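PDB 1TZ7: 4-alpha-glucanotransferase from Aquifex aeolicus, which belongs to the amylomaltase (disproportionating enzyme) family of 4-alpha-glucanotransferases and is built around an eight-stranded parallel beta/alpha barrel. Local coordinates for residues Glu168-Trp172 with Tyr233-Trp239; Asn81-Ala85 with Tyr150-Tyr155; Asp405-Gly411 with Asn462-Arg468. All coordinates share one frame; numbering follows the deposited sequence.

Contact 1: Glu168-Trp172 with Tyr233-Trp239; sequences EWYEW and YSSADVW
The indole of W169 lies at the heart of an aromatic cluster with Y170, W172, Y233 and W239. One of its faces takes the CB of W239, 3.9 Å from the centroid of the five-membered ring of W169. The CB of W169 in turn sits over the pyrrole face of W239 as the two side chains run past each other in opposite directions. W172 then brings its benzo edge up to that same face of W239, with CZ3 3.6 Å from W239 CE2 and the planes at 88°, an edge-to-face pair. Y233 leans obliquely on W169 and Y170: its CE2 meets W169 CZ2, and its CE1 lies over a face of the Y170 ring.

The cluster joins the loop after helix 149-165 to the short helix that begins at A236, after barrel strand 222-227. S235 is the N-cap of that helix, its OG taking a weak bond from V238 N while the same OG is hydrogen-bonded to S232 O.

W169 holds CG between its backbone N and carbonyl carbon (chi1 71°), and from there NE1 donates to Y233 O at 2.9 Å, nearly straight at 166° and in the plane of both indole and carbonyl. Outside the cluster, Y233 OH bonds to L251 O and W239 NE1 to L176 O. S234 OG sits 3.4 Å from both E168 CG and Y170 CE1, the latter at its ring edge.

Contact 2: Asn81-Ala85 with Tyr150-Tyr155; sequences NSLFA and YWLRDY
This is a buried, largely apolar contact in which a loop, N81-A85, lies against one side of helix 149-165, with F84 and A85 fitted to W151 and Y155. W151 and Y155 are one helical turn apart, linked by the backbone bond from Y155 N to W151 O, and they offer two aromatic surfaces to the loop. The CB of F84 presses on a face of the W151 indole, 3.5 Å from CD2, while L152 CB covers the opposite face. In exchange W151 CB makes an off-centre CH-pi contact with the F84 ring, 4.2 Å from its centroid. The two side chains slide past each other, so their rings, though only 21° from parallel, barely overlap.

A85 fills the angle between the two aromatic groups. Its CB is 3.6 Å from W151 CZ3 and stands over the face of Y155, 3.7 Å from the ring centroid and 15° off the normal, a clear CH-pi contact.

The loop follows barrel strand 60-62, and S82 braces its turn: its OG accepts from both F84 N, at 3.2 Å, and A85 N, at 3.1 Å, an ST turn and ST motif sharing one oxygen. With OG anti to the backbone nitrogen (chi1 179°), the hydroxyl reaches forward along the chain to those two amides, and CB meanwhile packs against Y155, 3.5 Å from CE1.

One residue before W151, near the start of the helix, Y150 meets F84 through the edge of its ring, CE1 lying 4.0 Å from F84 CE2. H295 ties this end together from outside the two segments: its ND1 bonds to Y150 OH, its NE2 to F84 O, and its ring makes an edge-to-face pair with W151. Q202 of helix 192-218 touches W151, Y155 and A85.

Contact 3: Asp405-Gly411 with Asn462-Arg468; sequences DLPPIRG and NLGNEAR
R468 lays the flat of its guanidinium over P407, with CZ 3.5 Å from P407 CD and the proline carbon over the centre of the group. The two side chains lie side by side and point the same way. Because the arginine is extended from CG to NE, with CG anti to the backbone nitrogen (chi1 -172°), it runs back along L406 and P407 far enough for NH2 to donate to D405 O at 2.9 Å. That bond is bent, 143° at the hydrogen, with the donor well tilted from the carbonyl plane. Beyond the two segments NE bonds to N470 O, and Y471 adds a cation-pi contact.

P408 is the N-cap residue of helix 409-414, and its ring is set against the backbone of the other loop: CB is 3.3 Å from L463 O and CG equally close to G464 O. The helix start packs against a loop that leaves helix 457-460 through a Schellman motif, in which N462 takes positive phi. The contact therefore joins the chain following barrel strand 397-400 to the chain following barrel strand 452-456.

At the far end R410, also fully extended, crosses N462 at about a right angle. Its NH1 donates to N462 O at 3.0 Å and 163°, the oxygen lying in the guanidinium plane. E434 takes NH2 in a salt bridge, so NH1 and NH2 are each held by a partner. N462 in turn is fixed through its amide by N438 and E435 O. Water 1 bridges the backbones, accepting from R410 N and donating to L463 O at 2.8 Å. G411 comes close to G464, CA to CA 4.0 Å, a very near approach of two backbones without side chains between them.

In the fold
Contacts 1 and 2 are neighbours, with centres about 12 Å apart, and they touch directly. The helix start of 233-239 sits on loop 81-85: A236 N lies 2.9 Å from N81 O, and D237 OD1 is 2.9 Å from L83 N, both probable hydrogen bonds. Helix 149-165 serves both, carrying 150-155 itself and sending Y158 against W169 and A236. Contact 3 stands apart on the opposite side of the chain's centre, about 36 Å from contact 1 and about 34 Å from contact 2 between centres. Its nearest atoms are about 15 Å from those of contact 2. Along the chain they close one after another: contact 2, then contact 1, then contact 3.

Contact 1: Glu168-Trp172 with Tyr233-Trp239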
loop_
_atom_site.group_PDB
_atom_site.type_symbol
_atom_site.label_atom_id
_atom_site.label_comp_id
_atom_site.label_asym_id
_atom_site.label_seq_id
_atom_site.Cartn_x
_atom_site.Cartn_y
_atom_site.Cartn_z
ATOM N N GLU A 168 -4.036 -17.129 -17.279
ATOM C CA GLU A 168 -3.004 -16.859 -16.268
ATOM C C GLU A 168 -1.696 -17.573 -16.639
ATOM O O GLU A 168 -1.678 -18.417 -17.527
ATOM C CB GLU A 168 -3.483 -17.322 -14.882
ATOM C CG GLU A 168 -3.582 -16.210 -13.848
ATOM C CD GLU A 168 -4.543 -15.109 -14.258
ATOM O OE1 GLU A 168 -4.102 -13.941 -14.366
ATOM O OE2 GLU A 168 -5.737 -15.410 -14.472
ATOM N N TRP A 169 -0.606 -17.227 -15.955
ATOM C CA TRP A 169 0.724 -17.714 -16.345
ATOM C C TRP A 169 0.868 -19.216 -16.112
ATOM O O TRP A 169 1.539 -19.903 -16.878
ATOM C CB TRP A 169 1.847 -16.938 -15.610
ATOM C CG TRP A 169 1.958 -17.234 -14.142
ATOM C CD1 TRP A 169 1.454 -16.489 -13.119
ATOM C CD2 TRP A 169 2.628 -18.344 -13.533
ATOM N NE1 TRP A 169 1.762 -17.070 -11.912
ATOM C CE2 TRP A 169 2.482 -18.210 -12.137
ATOM C CE3 TRP A 169 3.339 -19.448 -14.026
ATOM C CZ2 TRP A 169 3.016 -19.134 -11.233
ATOM C CZ3 TRP A 169 3.868 -20.364 -13.122
ATOM C CH2 TRP A 169 3.702 -20.197 -11.746
ATOM N N TYR A 170 0.226 -19.718 -15.057
ATOM C CA TYR A 170 0.308 -21.144 -14.714
ATOM C C TYR A 170 -0.597 -21.997 -15.609
ATOM O O TYR A 170 -0.601 -23.217 -15.503
ATOM C CB TYR A 170 -0.043 -21.372 -13.228
ATOM C CG TYR A 170 -1.354 -20.745 -12.790
ATOM C CD1 TYR A 170 -1.388 -19.457 -12.269
ATOM C CD2 TYR A 170 -2.555 -21.446 -12.893
ATOM C CE1 TYR A 170 -2.577 -18.879 -11.864
ATOM C CE2 TYR A 170 -3.754 -20.875 -12.492
ATOM C CZ TYR A 170 -3.757 -19.591 -11.977
ATOM O OH TYR A 170 -4.935 -19.017 -11.576
ATOM N N GLU A 171 -1.358 -21.341 -16.487
ATOM C CA GLU A 171 -2.209 -22.042 -17.459
ATOM C C GLU A 171 -1.615 -21.987 -18.884
ATOM O O GLU A 171 -2.128 -22.632 -19.799
ATOM C CB GLU A 171 -3.620 -21.436 -17.460
ATOM C CG GLU A 171 -4.222 -21.256 -16.067
ATOM C CD GLU A 171 -5.709 -20.940 -16.105
ATOM O OE1 GLU A 171 -6.069 -19.811 -16.504
ATOM O OE2 GLU A 171 -6.517 -21.819 -15.732
ATOM N N TRP A 172 -0.536 -21.217 -19.058
ATOM C CA TRP A 172 0.110 -21.078 -20.374
ATOM C C TRP A 172 0.763 -22.379 -20.799
ATOM O O TRP A 172 0.982 -23.270 -19.979
ATOM C CB TRP A 172 1.174 -19.978 -20.341
ATOM C CG TRP A 172 0.633 -18.604 -20.170
ATOM C CD1 TRP A 172 -0.645 -18.184 -20.407
ATOM C CD2 TRP A 172 1.355 -17.454 -19.728
ATOM N NE1 TRP A 172 -0.760 -16.841 -20.134
ATOM C CE2 TRP A 172 0.454 -16.369 -19.714
ATOM C CE3 TRP A 172 2.682 -17.227 -19.335
ATOM C CZ2 TRP A 172 0.836 -15.082 -19.326
ATOM C CZ3 TRP A 172 3.055 -15.947 -18.951
ATOM C CH2 TRP A 172 2.135 -14.894 -18.951
ATOM N N TYR A 233 -0.492 -15.276 -6.231
ATOM C CA TYR A 233 -0.031 -16.404 -7.029
ATOM C C TYR A 233 -0.076 -16.049 -8.507
ATOM O O TYR A 233 0.803 -16.440 -9.277
ATOM C CB TYR A 233 -0.888 -17.641 -6.767
ATOM C CG TYR A 233 -0.486 -18.834 -7.598
ATOM C CD1 TYR A 233 -1.383 -19.430 -8.477
ATOM C CD2 TYR A 233 0.796 -19.360 -7.514
ATOM C CE1 TYR A 233 -1.013 -20.523 -9.244
ATOM C CE2 TYR A 233 1.174 -20.451 -8.275
ATOM C CZ TYR A 233 0.268 -21.028 -9.139
ATOM O OH TYR A 233 0.641 -22.105 -9.891
ATOM N N SER A 234 -1.110 -15.303 -8.895
ATOM C CA SER A 234 -1.257 -14.825 -10.267
ATOM C C SER A 234 -0.522 -13.499 -10.454
ATOM O O SER A 234 -1.149 -12.434 -10.576
ATOM C CB SER A 234 -2.736 -14.643 -10.603
ATOM O OG SER A 234 -3.441 -15.866 -10.467
ATOM N N SER A 235 0.803 -13.566 -10.470
ATOM C CA SER A 235 1.629 -12.373 -10.638
ATOM C C SER A 235 2.869 -12.672 -11.478
ATOM O O SER A 235 3.323 -13.817 -11.558
ATOM C CB SER A 235 2.042 -11.805 -9.270
ATOM O OG SER A 235 2.973 -12.648 -8.616
ATOM N N ALA A 236 3.404 -11.634 -12.108
ATOM C CA ALA A 236 4.673 -11.730 -12.814
ATOM C C ALA A 236 5.804 -12.145 -11.867
ATOM O O ALA A 236 6.782 -12.725 -12.291
ATOM C CB ALA A 236 5.003 -10.407 -13.473
ATOM N N ASP A 237 5.649 -11.836 -10.581
ATOM C CA ASP A 237 6.712 -12.072 -9.596
ATOM C C ASP A 237 6.916 -13.558 -9.318
ATOM O O ASP A 237 8.041 -14.032 -9.265
ATOM C CB ASP A 237 6.396 -11.347 -8.297
ATOM C CG ASP A 237 6.140 -9.874 -8.504
ATOM O OD1 ASP A 237 5.010 -9.421 -8.224
ATOM O OD2 ASP A 237 7.003 -9.093 -8.952
ATOM N N VAL A 238 5.818 -14.290 -9.143
ATOM C CA VAL A 238 5.892 -15.741 -8.937
ATOM C C VAL A 238 6.323 -16.420 -10.232
ATOM O O VAL A 238 7.142 -17.334 -10.220
ATOM C CB VAL A 238 4.532 -16.324 -8.464
ATOM C CG1 VAL A 238 4.640 -17.811 -8.241
ATOM C CG2 VAL A 238 4.066 -15.627 -7.179
ATOM N N TRP A 239 5.770 -15.955 -11.345
ATOM C CA TRP A 239 6.151 -16.438 -12.669
ATOM C C TRP A 239 7.674 -16.349 -12.892
ATOM O O TRP A 239 8.288 -17.294 -13.380
ATOM C CB TRP A 239 5.417 -15.636 -13.746
ATOM C CG TRP A 239 5.731 -16.062 -15.145
ATOM C CD1 TRP A 239 5.685 -17.328 -15.646
ATOM C CD2 TRP A 239 6.136 -15.218 -16.227
ATOM N NE1 TRP A 239 6.038 -17.326 -16.975
ATOM C CE2 TRP A 239 6.321 -16.041 -17.357
ATOM C CE3 TRP A 239 6.367 -13.839 -16.358
ATOM C CZ2 TRP A 239 6.722 -15.535 -18.597
ATOM C CZ3 TRP A 239 6.764 -13.343 -17.591
ATOM C CH2 TRP A 239 6.937 -14.192 -18.692
#

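Contact 2: Asn81-Ala85 with Tyr150-Tyr155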
loop_
_atom_site.group_PDB
_atom_site.type_symbol
_atom_site.label_atom_id
_atom_site.label_comp_id
_atom_site.label_asym_id
_atom_site.label_seq_id
_atom_site.Cartn_x
_atom_site.Cartn_y
_atom_site.Cartn_z
ATOM N N ASN A 81 -0.985 -8.346 -9.652
ATOM C CA ASN A 81 -0.170 -9.159 -10.546
ATOM C C ASN A 81 1.288 -8.644 -10.680
ATOM O O ASN A 81 2.044 -9.137 -11.503
ATOM C CB ASN A 81 -0.836 -9.292 -11.940
ATOM C CG ASN A 81 -1.109 -7.937 -12.608
ATOM O OD1 ASN A 81 -0.450 -6.942 -12.322
ATOM N ND2 ASN A 81 -2.091 -7.912 -13.511
ATOM N N SER A 82 1.661 -7.657 -9.856
ATOM C CA SER A 82 3.058 -7.189 -9.796
ATOM C C SER A 82 3.321 -6.336 -8.556
ATOM O O SER A 82 2.577 -5.400 -8.268
ATOM C CB SER A 82 3.405 -6.390 -11.047
ATOM O OG SER A 82 4.736 -5.906 -10.988
ATOM N N LEU A 83 4.396 -6.662 -7.833
ATOM C CA LEU A 83 4.815 -5.881 -6.663
ATOM C C LEU A 83 5.668 -4.684 -7.071
ATOM O O LEU A 83 6.052 -3.874 -6.230
ATOM C CB LEU A 83 5.609 -6.767 -5.687
ATOM C CG LEU A 83 4.843 -7.941 -5.079
ATOM C CD1 LEU A 83 5.788 -8.867 -4.327
ATOM C CD2 LEU A 83 3.729 -7.437 -4.156
ATOM N N PHE A 84 5.962 -4.578 -8.362
ATOM C CA PHE A 84 6.859 -3.539 -8.865
ATOM C C PHE A 84 6.106 -2.478 -9.684
ATOM O O PHE A 84 6.406 -1.290 -9.598
ATOM C CB PHE A 84 7.966 -4.170 -9.715
ATOM C CG PHE A 84 8.990 -4.911 -8.912
ATOM C CD1 PHE A 84 8.733 -6.199 -8.449
ATOM C CD2 PHE A 84 10.218 -4.323 -8.606
ATOM C CE1 PHE A 84 9.686 -6.890 -7.696
ATOM C CE2 PHE A 84 11.170 -5.012 -7.855
ATOM C CZ PHE A 84 10.900 -6.296 -7.402
ATOM N N ALA A 85 5.127 -2.917 -10.461
ATOM C CA ALA A 85 4.461 -2.043 -11.426
ATOM C C ALA A 85 3.553 -1.025 -10.724
ATOM O O ALA A 85 3.196 -1.194 -9.564
ATOM C CB ALA A 85 3.658 -2.870 -12.415
ATOM N N TYR A 150 15.232 -4.656 -14.479
ATOM C CA TYR A 150 15.181 -5.775 -13.540
ATOM C C TYR A 150 13.745 -6.350 -13.351
ATOM O O TYR A 150 13.589 -7.507 -12.963
ATOM C CB TYR A 150 15.782 -5.361 -12.167
ATOM C CG TYR A 150 15.214 -4.072 -11.599
ATOM C CD1 TYR A 150 14.246 -4.097 -10.609
ATOM C CD2 TYR A 150 15.652 -2.823 -12.060
ATOM C CE1 TYR A 150 13.720 -2.922 -10.084
ATOM C CE2 TYR A 150 15.128 -1.641 -11.542
ATOM C CZ TYR A 150 14.162 -1.699 -10.558
ATOM O OH TYR A 150 13.631 -0.531 -10.035
ATOM N N TRP A 151 12.711 -5.538 -13.630
ATOM C CA TRP A 151 11.308 -6.000 -13.473
ATOM C C TRP A 151 10.419 -5.771 -14.719
ATOM O O TRP A 151 9.482 -6.533 -14.959
ATOM C CB TRP A 151 10.657 -5.348 -12.248
ATOM C CG TRP A 151 10.382 -3.880 -12.411
ATOM C CD1 TRP A 151 11.219 -2.854 -12.098
ATOM C CD2 TRP A 151 9.184 -3.276 -12.918
ATOM N NE1 TRP A 151 10.623 -1.648 -12.381
ATOM C CE2 TRP A 151 9.372 -1.879 -12.885
ATOM C CE3 TRP A 151 7.970 -3.773 -13.400
ATOM C CZ2 TRP A 151 8.396 -0.981 -13.314
ATOM C CZ3 TRP A 151 7.000 -2.873 -13.827
ATOM C CH2 TRP A 151 7.222 -1.499 -13.779
ATOM N N LEU A 152 10.710 -4.726 -15.494
ATOM C CA LEU A 152 9.746 -4.214 -16.478
ATOM C C LEU A 152 9.721 -5.038 -17.771
ATOM O O LEU A 152 8.676 -5.193 -18.382
ATOM C CB LEU A 152 10.029 -2.750 -16.798
ATOM C CG LEU A 152 9.096 -2.094 -17.829
ATOM C CD1 LEU A 152 7.625 -2.241 -17.434
ATOM C CD2 LEU A 152 9.456 -0.632 -18.007
ATOM N N ARG A 153 10.880 -5.558 -18.181
ATOM C CA ARG A 153 10.939 -6.479 -19.322
ATOM C C ARG A 153 10.035 -7.673 -19.073
ATOM O O ARG A 153 9.301 -8.106 -19.958
ATOM C CB ARG A 153 12.378 -6.960 -19.560
ATOM C CG ARG A 153 13.302 -5.900 -20.143
ATOM C CD ARG A 153 14.779 -6.084 -19.768
ATOM N NE ARG A 153 15.677 -5.796 -20.889
ATOM C CZ ARG A 153 15.954 -4.568 -21.344
ATOM N NH1 ARG A 153 16.784 -4.414 -22.369
ATOM N NH2 ARG A 153 15.405 -3.498 -20.776
ATOM N N ASP A 154 10.091 -8.198 -17.854
ATOM C CA ASP A 154 9.318 -9.365 -17.481
ATOM C C ASP A 154 7.837 -9.027 -17.333
ATOM O O ASP A 154 6.985 -9.822 -17.690
ATOM C CB ASP A 154 9.849 -9.956 -16.177
ATOM C CG ASP A 154 11.166 -10.677 -16.360
ATOM O OD1 ASP A 154 12.092 -10.448 -15.558
ATOM O OD2 ASP A 154 11.366 -11.486 -17.277
ATOM N N TYR A 155 7.537 -7.842 -16.802
ATOM C CA TYR A 155 6.156 -7.472 -16.518
ATOM C C TYR A 155 5.396 -7.177 -17.800
ATOM O O TYR A 155 4.292 -7.658 -17.992
ATOM C CB TYR A 155 6.076 -6.267 -15.591
ATOM C CG TYR A 155 4.650 -5.807 -15.359
ATOM C CD1 TYR A 155 3.777 -6.557 -14.579
ATOM C CD2 TYR A 155 4.169 -4.640 -15.945
ATOM C CE1 TYR A 155 2.465 -6.152 -14.371
ATOM C CE2 TYR A 155 2.858 -4.224 -15.745
ATOM C CZ TYR A 155 2.010 -4.984 -14.956
ATOM O OH TYR A 155 0.708 -4.574 -14.755
#

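Contact 3: Asp405-Gly411 with Asn462-Arg468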
loop_
_atom_site.group_PDB
_atom_site.type_symbol
_atom_site.label_atom_id
_atom_site.label_comp_id
_atom_site.label_asym_id
_atom_site.label_seq_id
_atom_site.Cartn_x
_atom_site.Cartn_y
_atom_site.Cartn_z
ATOM N N ASP A 405 -7.675 -0.447 7.444
ATOM C CA ASP A 405 -8.308 -1.736 7.791
ATOM C C ASP A 405 -9.376 -1.569 8.884
ATOM O O ASP A 405 -10.016 -2.529 9.279
ATOM C CB ASP A 405 -7.252 -2.734 8.265
ATOM C CG ASP A 405 -6.375 -3.225 7.143
ATOM O OD1 ASP A 405 -6.910 -3.517 6.048
ATOM O OD2 ASP A 405 -5.141 -3.353 7.262
ATOM N N LEU A 406 -9.549 -0.344 9.358
ATOM C CA LEU A 406 -10.382 -0.074 10.520
ATOM C C LEU A 406 -11.478 0.890 10.146
ATOM O O LEU A 406 -11.348 1.641 9.183
ATOM C CB LEU A 406 -9.535 0.543 11.635
ATOM C CG LEU A 406 -8.882 -0.398 12.655
ATOM C CD1 LEU A 406 -8.465 -1.716 12.031
ATOM C CD2 LEU A 406 -7.688 0.291 13.291
ATOM N N PRO A 407 -12.556 0.897 10.918
ATOM C CA PRO A 407 -13.532 1.977 10.824
ATOM C C PRO A 407 -12.881 3.282 11.254
ATOM O O PRO A 407 -12.026 3.260 12.138
ATOM C CB PRO A 407 -14.647 1.554 11.805
ATOM C CG PRO A 407 -14.070 0.469 12.651
ATOM C CD PRO A 407 -12.906 -0.099 11.943
ATOM N N PRO A 408 -13.245 4.396 10.632
ATOM C CA PRO A 408 -12.817 5.703 11.126
ATOM C C PRO A 408 -13.274 5.900 12.561
ATOM O O PRO A 408 -14.279 5.311 12.968
ATOM C CB PRO A 408 -13.519 6.690 10.178
ATOM C CG PRO A 408 -13.795 5.900 8.945
ATOM C CD PRO A 408 -14.077 4.506 9.420
ATOM N N ILE A 409 -12.538 6.706 13.317
ATOM C CA ILE A 409 -12.778 6.872 14.756
ATOM C C ILE A 409 -14.254 7.121 15.097
ATOM O O ILE A 409 -14.765 6.585 16.079
ATOM C CB ILE A 409 -11.899 8.031 15.304
ATOM C CG1 ILE A 409 -10.438 7.580 15.428
ATOM C CG2 ILE A 409 -12.430 8.530 16.666
ATOM C CD1 ILE A 409 -10.227 6.391 16.382
ATOM N N ARG A 410 -14.932 7.934 14.290
ATOM C CA ARG A 410 -16.314 8.321 14.592
ATOM C C ARG A 410 -17.266 7.128 14.476
ATOM O O ARG A 410 -18.202 7.004 15.255
ATOM C CB ARG A 410 -16.775 9.452 13.669
ATOM C CG ARG A 410 -18.162 10.033 14.030
ATOM C CD ARG A 410 -18.527 11.297 13.251
ATOM N NE ARG A 410 -19.730 11.943 13.774
ATOM C CZ ARG A 410 -20.237 13.083 13.307
ATOM N NH1 ARG A 410 -19.651 13.716 12.303
ATOM N NH2 ARG A 410 -21.336 13.594 13.847
ATOM N N GLY A 411 -17.021 6.262 13.491
ATOM C CA GLY A 411 -17.824 5.059 13.305
ATOM C C GLY A 411 -17.478 3.972 14.313
ATOM O O GLY A 411 -18.340 3.218 14.750
ATOM N N ASN A 462 -14.033 13.860 10.060
ATOM C CA ASN A 462 -15.070 13.470 11.030
ATOM C C ASN A 462 -16.164 12.588 10.390
ATOM O O ASN A 462 -17.363 12.839 10.559
ATOM C CB ASN A 462 -15.696 14.725 11.677
ATOM C CG ASN A 462 -16.161 14.479 13.108
ATOM O OD1 ASN A 462 -15.829 13.462 13.718
ATOM N ND2 ASN A 462 -16.931 15.415 13.645
ATOM N N LEU A 463 -15.733 11.554 9.667
ATOM C CA LEU A 463 -16.653 10.671 8.941
ATOM C C LEU A 463 -16.835 9.352 9.679
ATOM O O LEU A 463 -15.971 8.939 10.453
ATOM C CB LEU A 463 -16.122 10.404 7.530
ATOM C CG LEU A 463 -15.969 11.633 6.629
ATOM C CD1 LEU A 463 -15.306 11.242 5.319
ATOM C CD2 LEU A 463 -17.331 12.299 6.371
ATOM N N GLY A 464 -17.962 8.691 9.427
ATOM C CA GLY A 464 -18.337 7.491 10.167
ATOM C C GLY A 464 -18.018 6.199 9.422
ATOM O O GLY A 464 -17.113 6.157 8.587
ATOM N N ASN A 465 -18.772 5.148 9.734
ATOM C CA ASN A 465 -18.528 3.808 9.188
ATOM C C ASN A 465 -18.696 3.742 7.668
ATOM O O ASN A 465 -18.132 2.868 7.015
ATOM C CB ASN A 465 -19.477 2.794 9.843
ATOM C CG ASN A 465 -19.140 2.535 11.298
ATOM O OD1 ASN A 465 -19.972 2.732 12.189
ATOM N ND2 ASN A 465 -17.920 2.091 11.548
ATOM N N GLU A 466 -19.484 4.663 7.118
ATOM C CA GLU A 466 -19.724 4.712 5.675
ATOM C C GLU A 466 -18.435 5.017 4.883
ATOM O O GLU A 466 -18.334 4.683 3.705
ATOM C CB GLU A 466 -20.822 5.752 5.345
ATOM C CG GLU A 466 -20.325 7.202 5.215
ATOM C CD GLU A 466 -20.150 7.902 6.561
ATOM O OE1 GLU A 466 -19.832 9.111 6.564
ATOM O OE2 GLU A 466 -20.331 7.249 7.608
ATOM N N ALA A 467 -17.460 5.646 5.544
ATOM C CA ALA A 467 -16.212 6.054 4.884
ATOM C C ALA A 467 -15.063 5.068 5.163
ATOM O O ALA A 467 -13.904 5.372 4.904
ATOM C CB ALA A 467 -15.819 7.455 5.328
ATOM N N ARG A 468 -15.397 3.894 5.686
ATOM C CA ARG A 468 -14.396 2.859 5.935
ATOM C C ARG A 468 -13.769 2.389 4.613
ATOM O O ARG A 468 -14.474 2.050 3.666
ATOM C CB ARG A 468 -15.032 1.673 6.657
ATOM C CG ARG A 468 -14.038 0.632 7.118
ATOM C CD ARG A 468 -14.640 -0.447 8.025
ATOM N NE ARG A 468 -13.640 -1.434 8.414
ATOM C CZ ARG A 468 -13.814 -2.347 9.357
ATOM N NH1 ARG A 468 -14.957 -2.413 10.025
ATOM N NH2 ARG A 468 -12.839 -3.200 9.637
HETATM O O HOH W 1 -13.689 9.382 12.025
#